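Local coordinates for L-rhamnose mutarotase (Formosa agariphila, PDB 6HHN), which catalyses the anomeric conversion of alpha- to beta-L-rhamnose in the breakdown of the algal polysaccharide ulvan, at residues L15-K20 and S50-F55; I54-D57 and T62-A65. All coordinates share one frame; numbering follows the deposited sequence.

Interaction 1 of 2, residues L15-K20 and S50-F55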
# COMPACT_ATOMS: atom_id res chain seq x y z
N LEU A 15 3.33 7.01 -4.94
CA LEU A 15 4.49 6.41 -4.30
C LEU A 15 4.03 5.46 -3.21
O LEU A 15 3.08 5.74 -2.49
CB LEU A 15 5.36 7.48 -3.64
CG LEU A 15 6.17 8.42 -4.52
CD1 LEU A 15 7.08 9.21 -3.59
CD2 LEU A 15 6.95 7.67 -5.57
N ALA A 16 4.73 4.34 -3.08
CA ALA A 16 4.47 3.42 -1.99
C ALA A 16 5.79 2.93 -1.42
O ALA A 16 6.78 2.76 -2.15
CB ALA A 16 3.63 2.22 -2.45
N PHE A 17 5.77 2.64 -0.12
CA PHE A 17 6.98 2.17 0.54
C PHE A 17 6.62 1.38 1.78
O PHE A 17 5.53 1.51 2.34
CB PHE A 17 7.95 3.31 0.87
CG PHE A 17 7.35 4.52 1.56
CD1 PHE A 17 6.70 5.50 0.83
CD2 PHE A 17 7.43 4.67 2.93
CE1 PHE A 17 6.15 6.62 1.46
CE2 PHE A 17 6.89 5.79 3.56
CZ PHE A 17 6.26 6.76 2.81
N LYS A 18 7.57 0.55 2.21
CA LYS A 18 7.41 -0.36 3.34
C LYS A 18 8.33 0.09 4.46
O LYS A 18 9.52 0.36 4.23
CB LYS A 18 7.77 -1.77 2.87
CG LYS A 18 7.90 -2.81 3.94
CD LYS A 18 8.33 -4.19 3.38
CE LYS A 18 8.80 -5.07 4.50
NZ LYS A 18 9.23 -6.40 4.04
N MET A 19 7.79 0.14 5.68
CA MET A 19 8.55 0.45 6.88
C MET A 19 8.31 -0.65 7.90
O MET A 19 7.48 -1.54 7.69
CB MET A 19 8.15 1.81 7.46
CG MET A 19 8.51 2.97 6.53
SD MET A 19 7.94 4.57 7.09
CE MET A 19 6.18 4.39 6.81
N LYS A 20 9.04 -0.59 9.01
CA LYS A 20 9.02 -1.65 10.02
C LYS A 20 8.79 -1.02 11.38
O LYS A 20 9.52 -0.11 11.78
CB LYS A 20 10.32 -2.47 10.03
CG LYS A 20 10.65 -3.28 8.76
CD LYS A 20 9.63 -4.38 8.47
CE LYS A 20 9.56 -5.41 9.58
NZ LYS A 20 8.67 -6.57 9.20
N SER A 50 -0.26 14.50 -0.86
CA SER A 50 -1.68 14.39 -0.54
C SER A 50 -2.04 12.92 -0.43
O SER A 50 -1.27 12.03 -0.84
CB SER A 50 -2.56 15.06 -1.60
OG SER A 50 -2.41 14.43 -2.87
N GLU A 51 -3.21 12.67 0.15
CA GLU A 51 -3.78 11.32 0.25
C GLU A 51 -2.75 10.32 0.75
O GLU A 51 -2.52 9.26 0.15
CB GLU A 51 -4.40 10.90 -1.07
CG GLU A 51 -5.55 11.80 -1.47
CD GLU A 51 -6.21 11.36 -2.75
OE1 GLU A 51 -6.56 10.16 -2.84
OE2 GLU A 51 -6.36 12.20 -3.66
N TYR A 52 -2.13 10.67 1.86
CA TYR A 52 -1.08 9.88 2.49
C TYR A 52 -1.72 8.94 3.50
O TYR A 52 -2.24 9.39 4.52
CB TYR A 52 -0.12 10.84 3.19
CG TYR A 52 1.12 10.27 3.82
CD1 TYR A 52 1.46 8.93 3.73
CD2 TYR A 52 1.97 11.11 4.52
CE1 TYR A 52 2.62 8.46 4.32
CE2 TYR A 52 3.11 10.65 5.10
CZ TYR A 52 3.44 9.32 5.01
OH TYR A 52 4.61 8.86 5.62
N SER A 53 -1.68 7.64 3.21
CA SER A 53 -2.19 6.61 4.09
C SER A 53 -1.05 5.70 4.52
O SER A 53 -0.13 5.43 3.74
CB SER A 53 -3.18 5.69 3.36
OG SER A 53 -4.45 6.33 3.17
N ILE A 54 -1.12 5.23 5.76
CA ILE A 54 -0.23 4.17 6.23
C ILE A 54 -1.11 3.06 6.80
O ILE A 54 -2.03 3.33 7.59
CB ILE A 54 0.78 4.67 7.28
CG1 ILE A 54 1.60 5.83 6.71
CG2 ILE A 54 1.68 3.49 7.71
CD1 ILE A 54 2.46 6.55 7.74
N PHE A 55 -0.86 1.82 6.36
CA PHE A 55 -1.58 0.62 6.76
C PHE A 55 -0.63 -0.32 7.48
O PHE A 55 0.58 -0.32 7.20
CB PHE A 55 -2.15 -0.10 5.52
CG PHE A 55 -3.02 0.76 4.65
CD1 PHE A 55 -2.47 1.51 3.62
CD2 PHE A 55 -4.39 0.81 4.84
CE1 PHE A 55 -3.26 2.29 2.80
CE2 PHE A 55 -5.19 1.60 4.02
CZ PHE A 55 -4.62 2.35 3.01

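Interaction 2 of 2, residues I54-D57 and T62-A65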
# COMPACT_ATOMS: atom_id res chain seq x y z
N ILE A 54 -1.12 5.23 5.76
CA ILE A 54 -0.23 4.17 6.23
C ILE A 54 -1.11 3.06 6.80
O ILE A 54 -2.03 3.33 7.59
CB ILE A 54 0.78 4.67 7.28
CG1 ILE A 54 1.60 5.83 6.71
CG2 ILE A 54 1.68 3.49 7.71
CD1 ILE A 54 2.46 6.55 7.74
N PHE A 55 -0.86 1.82 6.36
CA PHE A 55 -1.58 0.62 6.76
C PHE A 55 -0.63 -0.32 7.48
O PHE A 55 0.58 -0.32 7.20
CB PHE A 55 -2.15 -0.10 5.52
CG PHE A 55 -3.02 0.76 4.65
CD1 PHE A 55 -2.47 1.51 3.62
CD2 PHE A 55 -4.39 0.81 4.84
CE1 PHE A 55 -3.26 2.29 2.80
CE2 PHE A 55 -5.19 1.60 4.02
CZ PHE A 55 -4.62 2.35 3.01
N ILE A 56 -1.16 -1.13 8.39
CA ILE A 56 -0.34 -2.06 9.15
C ILE A 56 -0.74 -3.51 8.87
O ILE A 56 -1.93 -3.82 8.71
CB ILE A 56 -0.40 -1.73 10.67
CG1 ILE A 56 0.71 -2.48 11.42
CG2 ILE A 56 -1.78 -2.04 11.24
CD1 ILE A 56 0.81 -2.08 12.88
N ASP A 57 0.28 -4.37 8.79
CA ASP A 57 0.18 -5.84 8.94
C ASP A 57 0.79 -6.07 10.33
O ASP A 57 2.02 -6.16 10.50
CB ASP A 57 1.01 -6.53 7.89
CG ASP A 57 0.87 -8.02 7.91
OD1 ASP A 57 0.50 -8.60 8.96
OD2 ASP A 57 1.20 -8.61 6.86
N THR A 62 4.78 -4.80 9.97
CA THR A 62 5.08 -4.12 8.71
C THR A 62 4.09 -3.00 8.44
O THR A 62 2.88 -3.17 8.61
CB THR A 62 5.10 -5.12 7.55
OG1 THR A 62 6.16 -6.06 7.75
CG2 THR A 62 5.29 -4.41 6.22
N LEU A 63 4.62 -1.86 7.99
CA LEU A 63 3.81 -0.72 7.58
C LEU A 63 3.91 -0.55 6.08
O LEU A 63 5.01 -0.59 5.52
CB LEU A 63 4.31 0.56 8.27
CG LEU A 63 4.26 0.53 9.80
CD1 LEU A 63 5.13 1.64 10.41
CD2 LEU A 63 2.81 0.65 10.29
N PHE A 64 2.78 -0.36 5.42
CA PHE A 64 2.72 -0.09 4.00
C PHE A 64 2.14 1.31 3.82
O PHE A 64 1.01 1.58 4.23
CB PHE A 64 1.85 -1.14 3.30
CG PHE A 64 2.45 -2.54 3.32
CD1 PHE A 64 3.32 -2.94 2.32
CD2 PHE A 64 2.12 -3.45 4.32
CE1 PHE A 64 3.86 -4.22 2.31
CE2 PHE A 64 2.65 -4.75 4.31
CZ PHE A 64 3.53 -5.12 3.31
N ALA A 65 2.93 2.19 3.22
CA ALA A 65 2.56 3.59 3.01
C ALA A 65 2.25 3.82 1.54
O ALA A 65 2.95 3.31 0.65
CB ALA A 65 3.71 4.50 3.43

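Interaction 1 of 2, residues L15-K20 and S50-F55
The CZ corner of the F17 ring comes up to the phenol end of Y52. F17 CZ lies 3.9 Å from Y52 OH, and the same CZ is 4.3 Å from Y52 CE1. The two side chains cross at about a right angle, with the phenol oxygen at the edge of the F17 ring and near its plane. Neither side chain starts out toward the other segment; the ring ends make the approach. F17 sets CG between its backbone N and carbonyl carbon (chi1 49°), whereas Y52 extends its ring with CG opposite the backbone N (chi1 -175°). These long, flat residues suit the place because strand 62-69 runs between the two segments: F17 lies against the small methyl of A65, and Y52 against Q67.

One step along the same face, M19 CE approaches I54 CD1 at 4.4 Å, a loose apolar touch between two terminal methyls. The thioether bends on its way there and passes the F17 ring, with M19 SD in plane at its edge, 3.9 Å from F17 CE2. The long, unbranched methionine suits a place from which its terminal methyl must reach across the neighbouring strand.

Y52 also makes an edge-to-face contact with F112 of the second subunit, and I54 packs near Y29 and the presumed proton donor H33. With Y52 itself a substrate-binding residue by similarity, this layer of side chains on one face of the sheet is consistent with the wall of the rhamnose pocket in the dimeric alpha+beta barrel fold.

Interaction 2 of 2, residues I54-D57 and T62-A65
Segments 54-57 and 62-65 run antiparallel as the two arms of a beta hairpin, their axes 4.6 Å apart at closest and their directions 153° apart, which leaves the twist usual in such a sheet. F55 and F64 form a hydrogen-bonded pair, with F55 N to F64 O and F64 N to F55 O both at 2.8 Å. D57 and T62 form the next, in which D57 N reaches T62 O at 2.9 Å and T62 N reaches D57 O at 3.1 Å. I56 with L63 lies between them as a non-hydrogen-bonded pair, and I54 with A65 is another, just beyond F55 and F64.

The face carrying I54, I56, L63 and A65 is wholly apolar. L63 leans diagonally between the two isoleucines: its CB meets I54 CG2 at 4.0 Å, while its CD2 touches I56 CG1 at 3.9 Å. I56 brings that branch over by placing CG1 opposite its backbone N (chi1 -166°). The beta-branched isoleucines favour extended backbone, and L63 adds apolar bulk; they pack under helix 26-34, where Y29 covers I54 and L63. A65, the smallest of the four, offers I54 just a methyl, with I54 CG1 4.1 Å from A65 CB.

The other face, with F55, D57, T62 and F64, turns to the dimer interface: F55 packs on A16 of the second subunit, and F64, in one of its two deposited conformers, meets F64 of that subunit. T62, beta-branched and so at ease in a strand, carries a hydroxyl whose OG1 bonds to K20 NZ. The ring of F55 lies edge-on to the opposite backbone, its CD1 3.5 Å from F64 O.

Overall arrangement
The two contacts, with centres about 7 Å apart, are built on one sheet and share I54 and F55. Strand 62-69, half of interaction 2, is the central strand that separates the two segments of interaction 1: probable hydrogen bonds join F17 O to A65 N (2.8 Å) and L63 O to M19 N (2.9 Å). Interaction 2 thus holds strand 52-57 in the backbone network, while interaction 1 reaches over that middle strand by side chains alone. I54 serves both, and its side chain is about 3 Å at nearest from Y29, a probable substrate-binding residue. Strand 52-57 also pairs with a strand of the second subunit, carrying the sheet across the homodimer.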